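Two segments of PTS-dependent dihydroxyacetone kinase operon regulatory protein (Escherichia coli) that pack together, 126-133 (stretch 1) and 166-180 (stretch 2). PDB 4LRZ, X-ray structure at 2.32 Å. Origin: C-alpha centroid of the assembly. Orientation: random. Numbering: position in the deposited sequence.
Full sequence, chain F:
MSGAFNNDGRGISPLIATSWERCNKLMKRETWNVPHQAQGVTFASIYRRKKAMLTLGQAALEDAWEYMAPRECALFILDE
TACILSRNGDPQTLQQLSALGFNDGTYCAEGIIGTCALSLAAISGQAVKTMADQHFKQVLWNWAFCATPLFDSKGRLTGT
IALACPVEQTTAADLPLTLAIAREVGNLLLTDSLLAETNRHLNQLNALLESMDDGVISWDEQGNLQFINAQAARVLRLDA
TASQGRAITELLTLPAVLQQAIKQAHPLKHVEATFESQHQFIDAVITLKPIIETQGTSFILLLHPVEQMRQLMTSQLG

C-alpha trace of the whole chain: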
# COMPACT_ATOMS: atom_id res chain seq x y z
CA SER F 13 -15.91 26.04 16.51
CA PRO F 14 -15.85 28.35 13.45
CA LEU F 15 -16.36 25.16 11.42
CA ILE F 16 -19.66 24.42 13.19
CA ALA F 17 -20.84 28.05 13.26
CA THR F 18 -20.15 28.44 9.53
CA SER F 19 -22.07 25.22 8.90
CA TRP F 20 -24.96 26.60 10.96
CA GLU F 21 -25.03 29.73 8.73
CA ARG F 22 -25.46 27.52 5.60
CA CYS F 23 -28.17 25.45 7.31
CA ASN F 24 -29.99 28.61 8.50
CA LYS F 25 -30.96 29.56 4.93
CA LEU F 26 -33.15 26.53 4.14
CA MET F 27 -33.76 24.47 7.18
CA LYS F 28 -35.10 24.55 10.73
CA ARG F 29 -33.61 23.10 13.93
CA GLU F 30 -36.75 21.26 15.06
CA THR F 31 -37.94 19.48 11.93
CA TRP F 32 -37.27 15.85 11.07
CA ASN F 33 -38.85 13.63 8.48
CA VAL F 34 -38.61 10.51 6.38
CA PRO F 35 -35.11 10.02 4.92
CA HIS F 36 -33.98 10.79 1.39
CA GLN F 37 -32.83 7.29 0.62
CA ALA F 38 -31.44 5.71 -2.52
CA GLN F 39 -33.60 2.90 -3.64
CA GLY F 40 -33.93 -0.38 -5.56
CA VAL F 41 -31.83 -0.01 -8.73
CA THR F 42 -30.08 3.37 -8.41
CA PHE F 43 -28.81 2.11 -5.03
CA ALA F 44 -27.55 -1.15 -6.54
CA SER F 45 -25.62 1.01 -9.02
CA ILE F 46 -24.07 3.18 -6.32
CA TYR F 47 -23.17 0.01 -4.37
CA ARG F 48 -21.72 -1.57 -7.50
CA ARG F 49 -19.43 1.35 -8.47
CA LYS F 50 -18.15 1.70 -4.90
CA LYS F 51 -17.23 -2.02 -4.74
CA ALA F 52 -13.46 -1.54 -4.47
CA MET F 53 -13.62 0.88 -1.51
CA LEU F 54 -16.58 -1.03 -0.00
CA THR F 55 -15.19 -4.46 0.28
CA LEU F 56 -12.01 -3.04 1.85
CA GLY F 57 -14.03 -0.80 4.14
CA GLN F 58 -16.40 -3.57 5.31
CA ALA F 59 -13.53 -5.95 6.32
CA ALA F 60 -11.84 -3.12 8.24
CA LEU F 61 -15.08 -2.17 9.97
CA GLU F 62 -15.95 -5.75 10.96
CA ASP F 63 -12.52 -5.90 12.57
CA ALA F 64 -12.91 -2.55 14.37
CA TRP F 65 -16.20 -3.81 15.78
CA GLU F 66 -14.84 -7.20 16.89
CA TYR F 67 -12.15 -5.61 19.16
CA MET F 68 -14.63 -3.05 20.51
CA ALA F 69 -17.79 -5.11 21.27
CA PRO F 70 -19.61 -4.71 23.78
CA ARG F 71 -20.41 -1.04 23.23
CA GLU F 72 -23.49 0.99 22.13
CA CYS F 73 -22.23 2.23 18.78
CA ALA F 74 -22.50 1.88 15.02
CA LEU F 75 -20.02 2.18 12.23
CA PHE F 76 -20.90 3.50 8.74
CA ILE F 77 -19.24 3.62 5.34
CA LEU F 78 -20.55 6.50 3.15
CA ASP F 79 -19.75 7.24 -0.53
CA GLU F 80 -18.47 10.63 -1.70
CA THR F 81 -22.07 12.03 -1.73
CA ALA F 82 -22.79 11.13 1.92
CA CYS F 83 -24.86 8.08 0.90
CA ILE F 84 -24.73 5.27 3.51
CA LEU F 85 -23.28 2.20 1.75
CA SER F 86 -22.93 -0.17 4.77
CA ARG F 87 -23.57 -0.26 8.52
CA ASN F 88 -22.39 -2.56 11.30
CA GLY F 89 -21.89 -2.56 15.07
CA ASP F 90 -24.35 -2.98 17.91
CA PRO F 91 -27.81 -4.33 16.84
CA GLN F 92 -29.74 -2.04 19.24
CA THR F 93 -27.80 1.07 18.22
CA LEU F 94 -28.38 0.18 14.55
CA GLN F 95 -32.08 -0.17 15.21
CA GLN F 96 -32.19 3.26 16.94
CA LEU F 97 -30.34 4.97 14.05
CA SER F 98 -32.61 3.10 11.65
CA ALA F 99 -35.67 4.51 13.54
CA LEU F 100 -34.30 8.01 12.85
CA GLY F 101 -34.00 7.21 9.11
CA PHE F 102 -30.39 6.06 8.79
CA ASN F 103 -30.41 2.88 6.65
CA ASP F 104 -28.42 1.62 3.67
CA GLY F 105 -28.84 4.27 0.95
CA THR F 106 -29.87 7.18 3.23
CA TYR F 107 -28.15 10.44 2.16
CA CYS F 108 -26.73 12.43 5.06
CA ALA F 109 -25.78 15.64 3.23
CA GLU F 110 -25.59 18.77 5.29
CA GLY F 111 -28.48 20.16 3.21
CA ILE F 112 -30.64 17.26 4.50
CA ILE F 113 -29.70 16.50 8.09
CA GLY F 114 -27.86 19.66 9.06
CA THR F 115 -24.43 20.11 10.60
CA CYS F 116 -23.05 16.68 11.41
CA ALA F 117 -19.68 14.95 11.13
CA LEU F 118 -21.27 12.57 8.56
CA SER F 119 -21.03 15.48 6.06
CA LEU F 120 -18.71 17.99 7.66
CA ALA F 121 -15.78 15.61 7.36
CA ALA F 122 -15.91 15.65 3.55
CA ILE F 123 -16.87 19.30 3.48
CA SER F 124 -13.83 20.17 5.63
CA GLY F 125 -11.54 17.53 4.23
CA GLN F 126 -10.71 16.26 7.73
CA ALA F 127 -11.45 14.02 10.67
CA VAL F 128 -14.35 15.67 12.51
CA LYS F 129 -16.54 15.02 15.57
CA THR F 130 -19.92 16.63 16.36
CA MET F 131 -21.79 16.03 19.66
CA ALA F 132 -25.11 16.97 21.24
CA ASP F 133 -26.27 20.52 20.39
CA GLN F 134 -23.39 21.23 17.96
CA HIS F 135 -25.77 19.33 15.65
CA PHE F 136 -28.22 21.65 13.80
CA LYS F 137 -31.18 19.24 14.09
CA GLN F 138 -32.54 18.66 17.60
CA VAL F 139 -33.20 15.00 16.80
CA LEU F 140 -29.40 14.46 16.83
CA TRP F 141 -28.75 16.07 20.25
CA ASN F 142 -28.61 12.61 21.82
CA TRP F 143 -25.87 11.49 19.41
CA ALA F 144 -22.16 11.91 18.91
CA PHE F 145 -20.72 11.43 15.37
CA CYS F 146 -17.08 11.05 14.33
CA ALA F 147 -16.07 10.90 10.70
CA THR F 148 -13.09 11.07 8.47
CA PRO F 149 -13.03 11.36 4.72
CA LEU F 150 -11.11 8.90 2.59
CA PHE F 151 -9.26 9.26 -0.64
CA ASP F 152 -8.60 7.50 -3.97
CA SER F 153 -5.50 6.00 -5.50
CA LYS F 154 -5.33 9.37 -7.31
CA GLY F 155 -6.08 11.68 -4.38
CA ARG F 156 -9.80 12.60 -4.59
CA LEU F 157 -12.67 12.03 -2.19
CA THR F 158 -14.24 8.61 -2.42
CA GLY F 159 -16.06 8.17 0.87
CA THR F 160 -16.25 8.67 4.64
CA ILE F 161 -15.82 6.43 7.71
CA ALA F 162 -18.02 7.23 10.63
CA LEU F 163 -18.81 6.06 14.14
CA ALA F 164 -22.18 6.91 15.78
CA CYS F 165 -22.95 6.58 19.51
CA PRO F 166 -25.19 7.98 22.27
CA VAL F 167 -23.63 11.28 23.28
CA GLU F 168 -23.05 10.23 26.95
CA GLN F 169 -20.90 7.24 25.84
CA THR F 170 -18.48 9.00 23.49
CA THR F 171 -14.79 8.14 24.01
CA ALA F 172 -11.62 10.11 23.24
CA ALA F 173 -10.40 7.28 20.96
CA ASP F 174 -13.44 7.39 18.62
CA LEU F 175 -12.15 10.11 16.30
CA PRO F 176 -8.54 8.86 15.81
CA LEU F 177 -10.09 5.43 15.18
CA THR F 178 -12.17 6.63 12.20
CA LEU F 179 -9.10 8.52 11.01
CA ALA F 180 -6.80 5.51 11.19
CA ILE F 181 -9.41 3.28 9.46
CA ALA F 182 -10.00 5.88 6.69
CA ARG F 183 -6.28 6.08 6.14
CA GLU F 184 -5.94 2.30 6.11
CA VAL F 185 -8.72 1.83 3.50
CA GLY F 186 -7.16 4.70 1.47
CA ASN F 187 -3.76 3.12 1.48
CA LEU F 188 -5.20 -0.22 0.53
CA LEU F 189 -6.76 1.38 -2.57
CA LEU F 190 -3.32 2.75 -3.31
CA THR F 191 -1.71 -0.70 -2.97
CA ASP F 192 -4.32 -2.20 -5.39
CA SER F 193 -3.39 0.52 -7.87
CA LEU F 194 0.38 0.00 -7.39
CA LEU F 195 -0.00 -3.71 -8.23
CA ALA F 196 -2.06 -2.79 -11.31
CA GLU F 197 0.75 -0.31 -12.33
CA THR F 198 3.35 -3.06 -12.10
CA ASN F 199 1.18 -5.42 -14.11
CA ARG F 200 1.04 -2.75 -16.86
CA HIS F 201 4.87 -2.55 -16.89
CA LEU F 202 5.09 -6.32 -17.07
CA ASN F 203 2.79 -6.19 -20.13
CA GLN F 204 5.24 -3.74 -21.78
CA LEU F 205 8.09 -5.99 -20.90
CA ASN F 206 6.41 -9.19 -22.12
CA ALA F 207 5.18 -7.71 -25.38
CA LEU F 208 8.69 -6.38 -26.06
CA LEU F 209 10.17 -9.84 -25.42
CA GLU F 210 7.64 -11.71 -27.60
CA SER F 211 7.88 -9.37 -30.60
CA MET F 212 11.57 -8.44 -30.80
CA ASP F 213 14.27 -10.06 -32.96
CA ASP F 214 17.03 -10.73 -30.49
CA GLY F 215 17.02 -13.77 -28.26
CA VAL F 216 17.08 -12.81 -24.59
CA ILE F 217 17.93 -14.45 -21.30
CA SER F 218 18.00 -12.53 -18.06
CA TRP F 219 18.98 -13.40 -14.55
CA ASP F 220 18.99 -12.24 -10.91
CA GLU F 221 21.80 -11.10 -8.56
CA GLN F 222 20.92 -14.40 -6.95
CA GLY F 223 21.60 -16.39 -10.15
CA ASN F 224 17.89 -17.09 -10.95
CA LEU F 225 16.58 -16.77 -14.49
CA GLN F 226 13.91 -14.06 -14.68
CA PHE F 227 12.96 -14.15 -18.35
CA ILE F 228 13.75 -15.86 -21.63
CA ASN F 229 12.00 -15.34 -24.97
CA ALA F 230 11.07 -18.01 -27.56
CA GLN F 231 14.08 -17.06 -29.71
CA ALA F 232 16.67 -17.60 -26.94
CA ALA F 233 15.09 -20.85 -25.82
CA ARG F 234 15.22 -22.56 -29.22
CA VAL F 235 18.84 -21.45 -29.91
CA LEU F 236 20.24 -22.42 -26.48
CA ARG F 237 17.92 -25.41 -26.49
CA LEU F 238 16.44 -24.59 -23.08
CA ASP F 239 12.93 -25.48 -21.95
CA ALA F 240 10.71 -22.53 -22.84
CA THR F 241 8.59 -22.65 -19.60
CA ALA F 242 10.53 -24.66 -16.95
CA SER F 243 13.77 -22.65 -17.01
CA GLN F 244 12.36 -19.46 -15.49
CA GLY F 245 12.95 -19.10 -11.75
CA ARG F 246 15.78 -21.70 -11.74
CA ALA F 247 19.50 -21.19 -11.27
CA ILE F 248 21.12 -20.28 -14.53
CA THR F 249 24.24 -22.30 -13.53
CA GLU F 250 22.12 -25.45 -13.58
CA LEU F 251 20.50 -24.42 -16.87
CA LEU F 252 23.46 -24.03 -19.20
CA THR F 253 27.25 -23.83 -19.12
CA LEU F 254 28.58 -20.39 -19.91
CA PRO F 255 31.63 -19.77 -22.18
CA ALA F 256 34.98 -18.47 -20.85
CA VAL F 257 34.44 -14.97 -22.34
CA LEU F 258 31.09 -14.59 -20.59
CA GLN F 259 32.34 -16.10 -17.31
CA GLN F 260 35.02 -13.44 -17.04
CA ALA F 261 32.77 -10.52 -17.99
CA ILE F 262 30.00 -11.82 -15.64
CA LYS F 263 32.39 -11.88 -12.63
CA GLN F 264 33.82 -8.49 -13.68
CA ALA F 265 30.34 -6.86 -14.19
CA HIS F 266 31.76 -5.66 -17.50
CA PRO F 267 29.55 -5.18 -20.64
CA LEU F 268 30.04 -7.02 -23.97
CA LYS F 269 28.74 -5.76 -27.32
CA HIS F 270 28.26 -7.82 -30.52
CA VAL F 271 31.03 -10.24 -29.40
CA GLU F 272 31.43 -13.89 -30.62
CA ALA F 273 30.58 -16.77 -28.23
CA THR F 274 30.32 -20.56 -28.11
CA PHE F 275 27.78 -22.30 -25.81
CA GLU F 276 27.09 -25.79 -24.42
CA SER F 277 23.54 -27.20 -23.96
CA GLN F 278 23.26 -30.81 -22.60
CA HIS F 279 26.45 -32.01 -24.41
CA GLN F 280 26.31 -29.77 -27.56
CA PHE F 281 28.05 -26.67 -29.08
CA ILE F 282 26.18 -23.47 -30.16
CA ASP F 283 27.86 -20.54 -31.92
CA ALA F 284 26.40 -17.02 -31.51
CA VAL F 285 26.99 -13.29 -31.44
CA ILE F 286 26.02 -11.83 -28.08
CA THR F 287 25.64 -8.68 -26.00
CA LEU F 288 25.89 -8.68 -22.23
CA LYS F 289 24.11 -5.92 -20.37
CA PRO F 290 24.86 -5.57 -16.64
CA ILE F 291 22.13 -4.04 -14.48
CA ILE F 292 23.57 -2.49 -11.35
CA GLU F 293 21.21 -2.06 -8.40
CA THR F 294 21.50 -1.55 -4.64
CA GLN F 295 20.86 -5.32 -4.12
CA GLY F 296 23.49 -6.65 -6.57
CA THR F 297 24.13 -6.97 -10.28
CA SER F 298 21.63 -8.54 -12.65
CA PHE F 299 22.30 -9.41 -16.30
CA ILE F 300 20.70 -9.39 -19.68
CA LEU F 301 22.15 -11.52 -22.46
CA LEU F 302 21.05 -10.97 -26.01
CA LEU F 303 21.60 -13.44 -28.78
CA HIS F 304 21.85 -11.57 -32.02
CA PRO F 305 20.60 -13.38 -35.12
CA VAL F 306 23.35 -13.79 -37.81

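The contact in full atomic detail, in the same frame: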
# COMPACT_ATOMS: atom_id res chain seq x y z
N GLN F 126 -11.39 16.92 6.59
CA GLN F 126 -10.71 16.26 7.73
C GLN F 126 -11.51 15.48 8.73
O GLN F 126 -12.72 15.55 8.73
CB GLN F 126 -9.91 17.27 8.51
CG GLN F 126 -10.59 18.53 8.80
CD GLN F 126 -9.54 19.60 8.87
OE1 GLN F 126 -9.36 20.25 9.91
NE2 GLN F 126 -8.78 19.73 7.79
N ALA F 127 -10.81 14.76 9.61
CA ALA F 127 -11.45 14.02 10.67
C ALA F 127 -12.22 15.01 11.51
O ALA F 127 -11.65 16.02 11.91
CB ALA F 127 -10.44 13.31 11.51
N VAL F 128 -13.50 14.73 11.76
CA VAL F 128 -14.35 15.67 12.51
C VAL F 128 -15.33 14.93 13.44
O VAL F 128 -15.84 13.86 13.13
CB VAL F 128 -15.19 16.61 11.52
CG1 VAL F 128 -16.20 17.40 12.27
CG2 VAL F 128 -14.28 17.62 10.77
N LYS F 129 -15.59 15.54 14.59
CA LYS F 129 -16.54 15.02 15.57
C LYS F 129 -17.60 16.07 15.93
O LYS F 129 -17.25 17.19 16.29
CB LYS F 129 -15.79 14.73 16.86
CG LYS F 129 -16.67 14.16 17.97
CD LYS F 129 -15.85 13.94 19.26
CE LYS F 129 -16.61 13.10 20.25
NZ LYS F 129 -15.68 12.36 21.19
N THR F 130 -18.88 15.71 15.91
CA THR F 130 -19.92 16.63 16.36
C THR F 130 -20.73 15.92 17.45
O THR F 130 -21.00 14.71 17.32
CB THR F 130 -20.84 17.06 15.20
OG1 THR F 130 -21.36 15.89 14.58
CG2 THR F 130 -20.08 17.82 14.11
N MET F 131 -21.08 16.63 18.52
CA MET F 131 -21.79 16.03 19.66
C MET F 131 -22.97 16.90 20.06
O MET F 131 -22.88 18.09 19.95
CB MET F 131 -20.91 15.96 20.92
CG MET F 131 -19.56 15.35 20.72
SD MET F 131 -18.68 15.38 22.31
CE MET F 131 -19.89 14.61 23.39
N ALA F 132 -24.04 16.29 20.56
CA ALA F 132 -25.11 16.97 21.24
C ALA F 132 -25.60 18.15 20.39
O ALA F 132 -25.81 17.97 19.18
CB ALA F 132 -24.63 17.41 22.61
N ASP F 133 -25.69 19.33 21.01
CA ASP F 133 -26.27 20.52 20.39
C ASP F 133 -25.34 21.31 19.44
O ASP F 133 -25.73 22.39 18.96
CB ASP F 133 -26.94 21.45 21.44
CG ASP F 133 -25.95 22.05 22.45
OD1 ASP F 133 -24.85 21.49 22.68
OD2 ASP F 133 -26.31 23.09 23.04
N PRO F 166 -24.53 7.06 21.33
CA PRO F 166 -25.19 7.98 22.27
C PRO F 166 -24.17 8.96 22.84
O PRO F 166 -23.04 8.57 23.14
CB PRO F 166 -25.77 7.06 23.35
CG PRO F 166 -25.97 5.76 22.68
CD PRO F 166 -24.95 5.66 21.55
N VAL F 167 -24.55 10.22 22.91
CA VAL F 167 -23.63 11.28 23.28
C VAL F 167 -22.92 11.02 24.63
O VAL F 167 -21.72 11.27 24.75
CB VAL F 167 -24.33 12.69 23.20
CG1 VAL F 167 -25.19 12.94 24.40
CG2 VAL F 167 -23.30 13.79 23.04
N GLU F 168 -23.64 10.51 25.63
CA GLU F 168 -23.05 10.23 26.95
C GLU F 168 -21.94 9.15 26.94
O GLU F 168 -21.13 9.09 27.86
CB GLU F 168 -24.13 9.90 28.01
CG GLU F 168 -24.74 8.45 27.96
CD GLU F 168 -25.98 8.27 27.01
OE1 GLU F 168 -26.39 9.24 26.29
OE2 GLU F 168 -26.53 7.13 27.00
N GLN F 169 -21.89 8.31 25.90
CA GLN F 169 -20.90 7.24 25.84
C GLN F 169 -19.71 7.48 24.90
O GLN F 169 -18.95 6.56 24.63
CB GLN F 169 -21.57 5.95 25.43
CG GLN F 169 -22.60 5.46 26.40
CD GLN F 169 -23.32 4.29 25.84
OE1 GLN F 169 -22.70 3.31 25.39
NE2 GLN F 169 -24.64 4.37 25.82
N THR F 170 -19.56 8.70 24.41
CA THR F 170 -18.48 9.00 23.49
C THR F 170 -17.14 8.70 24.16
O THR F 170 -17.03 8.82 25.35
CB THR F 170 -18.57 10.46 22.97
OG1 THR F 170 -17.70 10.60 21.83
CG2 THR F 170 -18.19 11.47 24.06
N THR F 171 -16.14 8.24 23.41
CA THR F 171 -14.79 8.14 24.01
C THR F 171 -13.79 8.96 23.21
O THR F 171 -14.01 9.24 22.03
CB THR F 171 -14.25 6.67 24.19
OG1 THR F 171 -13.65 6.20 22.98
CG2 THR F 171 -15.34 5.71 24.59
N ALA F 172 -12.68 9.32 23.85
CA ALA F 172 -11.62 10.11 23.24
C ALA F 172 -10.89 9.38 22.08
O ALA F 172 -10.20 10.01 21.27
CB ALA F 172 -10.62 10.55 24.34
N ALA F 173 -11.03 8.07 22.01
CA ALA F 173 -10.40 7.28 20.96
C ALA F 173 -11.25 7.10 19.69
O ALA F 173 -10.77 6.54 18.71
CB ALA F 173 -9.95 5.90 21.52
N ASP F 174 -12.51 7.54 19.73
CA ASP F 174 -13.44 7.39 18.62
C ASP F 174 -12.98 8.09 17.34
O ASP F 174 -12.99 7.50 16.25
CB ASP F 174 -14.83 7.87 19.04
CG ASP F 174 -15.45 6.97 20.15
OD1 ASP F 174 -14.81 5.96 20.54
OD2 ASP F 174 -16.56 7.28 20.66
N LEU F 175 -12.57 9.34 17.46
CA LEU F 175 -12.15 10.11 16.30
C LEU F 175 -10.86 9.56 15.63
O LEU F 175 -10.86 9.21 14.43
CB LEU F 175 -12.02 11.58 16.69
CG LEU F 175 -11.84 12.59 15.56
CD1 LEU F 175 -12.93 12.48 14.50
CD2 LEU F 175 -11.83 14.02 16.16
N PRO F 176 -9.75 9.44 16.41
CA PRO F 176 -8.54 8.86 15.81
C PRO F 176 -8.77 7.46 15.23
O PRO F 176 -8.11 7.09 14.28
CB PRO F 176 -7.53 8.88 16.96
CG PRO F 176 -8.31 8.92 18.18
CD PRO F 176 -9.57 9.74 17.84
N LEU F 177 -9.76 6.73 15.74
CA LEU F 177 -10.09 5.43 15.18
C LEU F 177 -10.67 5.51 13.76
O LEU F 177 -10.27 4.74 12.88
CB LEU F 177 -11.03 4.67 16.10
CG LEU F 177 -11.51 3.30 15.57
CD1 LEU F 177 -10.41 2.24 15.49
CD2 LEU F 177 -12.64 2.78 16.42
N THR F 178 -11.61 6.44 13.54
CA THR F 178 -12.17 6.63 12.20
C THR F 178 -11.05 7.13 11.29
O THR F 178 -10.91 6.65 10.17
CB THR F 178 -13.45 7.59 12.16
OG1 THR F 178 -13.05 8.95 12.33
CG2 THR F 178 -14.45 7.22 13.23
N LEU F 179 -10.23 8.06 11.78
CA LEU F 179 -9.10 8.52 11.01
C LEU F 179 -8.12 7.40 10.56
O LEU F 179 -7.74 7.27 9.38
CB LEU F 179 -8.36 9.61 11.79
CG LEU F 179 -7.02 10.16 11.32
CD1 LEU F 179 -7.18 11.11 10.19
CD2 LEU F 179 -6.36 10.84 12.45
N ALA F 180 -7.74 6.57 11.50
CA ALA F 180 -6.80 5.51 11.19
C ALA F 180 -7.41 4.50 10.22
O ALA F 180 -6.70 3.98 9.34
CB ALA F 180 -6.39 4.85 12.49
O HOH W 1 -12.92 11.30 19.95

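The shorter stretch is built around a strand, residues 128 to 131, and it lies against a segment that has a short 3-10 segment near its start, passes through a loop and enters a helix. Together the two bury 438 Å² of surface, and the alternation of the strand governs which residues take part. Gln-126, at the start, makes no contact: its CA-to-CB bond points sideways and the end of its side chain leads away.

Ala-127 is the first to engage. Its CA-to-CB bond points toward the helix, and the backbones come close here, with Ala-127 CA 6.0 Å from Leu-179 CA. A methyl group suits so narrow a gap. Ala-127 CB lies 4.0 Å from Leu-175 CD1 and 4.1 Å from Leu-179 CD1, touching two leucines one helical turn apart, a spacing that brings both to the same side of the helix.

The CA-to-CB bond of Val-128 points away from the other stretch, as expected of the next residue along a strand, and the residue meets the helix through its backbone instead: Val-128 O is 3.5 Å from Leu-175 CD1. This is a packing contact, since a methyl carbon offers the carbonyl no hydrogen bond.

Lys-129 turns back toward the other stretch and has the largest area covered on its side of the contact, 79 Å². It serves two kinds of neighbor. Near the backbone, Lys-129 CB packs 4.1 Å from Leu-175 CD2, so the aliphatic root of the chain lies against leucine. All four chi angles are t, and this extended chain carries the ammonium group to the loop before the helix, where Lys-129 NZ donates a hydrogen bond to Thr-170 OG1 at 2.8 Å. It is the only direct hydrogen bond between the stretches. Lys-129 NZ also donates to water 1, at 3.2 Å from the water oxygen. That water in turn donates to Thr-171 O, its oxygen 3.1 Å away, and accepts from Leu-175 N at 3.2 Å, linking the lysine to backbone groups at the entry to the helix. Across the type I turn from Thr-171 to Asp-174, Thr-171 OG1 donates to Asp-174 OD1 at 2.7 Å, while Thr-171 N donates to Asp-174 OD2 at 2.9 Å, an almost linear bond; this pairing braces the turn beside the lysine.

Thr-130 faces out of reach, and its hydroxyl is satisfied elsewhere in the structure. Met-131 points toward the other stretch again. Its long, flexible thioether chain brings the terminal methyl against two others: Met-131 CE is 3.5 Å from Val-167 CG2 and 3.6 Å from Thr-170 CG2. Thr-170 thus offers its hydroxyl to the lysine and its methyl to the methionine.

Ala-132 closes the contact with a positive phi of 51°. Its CA-to-CB bond points sideways, yet Val-167 CG2 approaches both its backbone, 3.6 Å from Ala-132 N, and its methyl, 3.9 Å from Ala-132 CB. Asp-133 lies beyond reach and is exposed, a fitting place for a charged carboxylate.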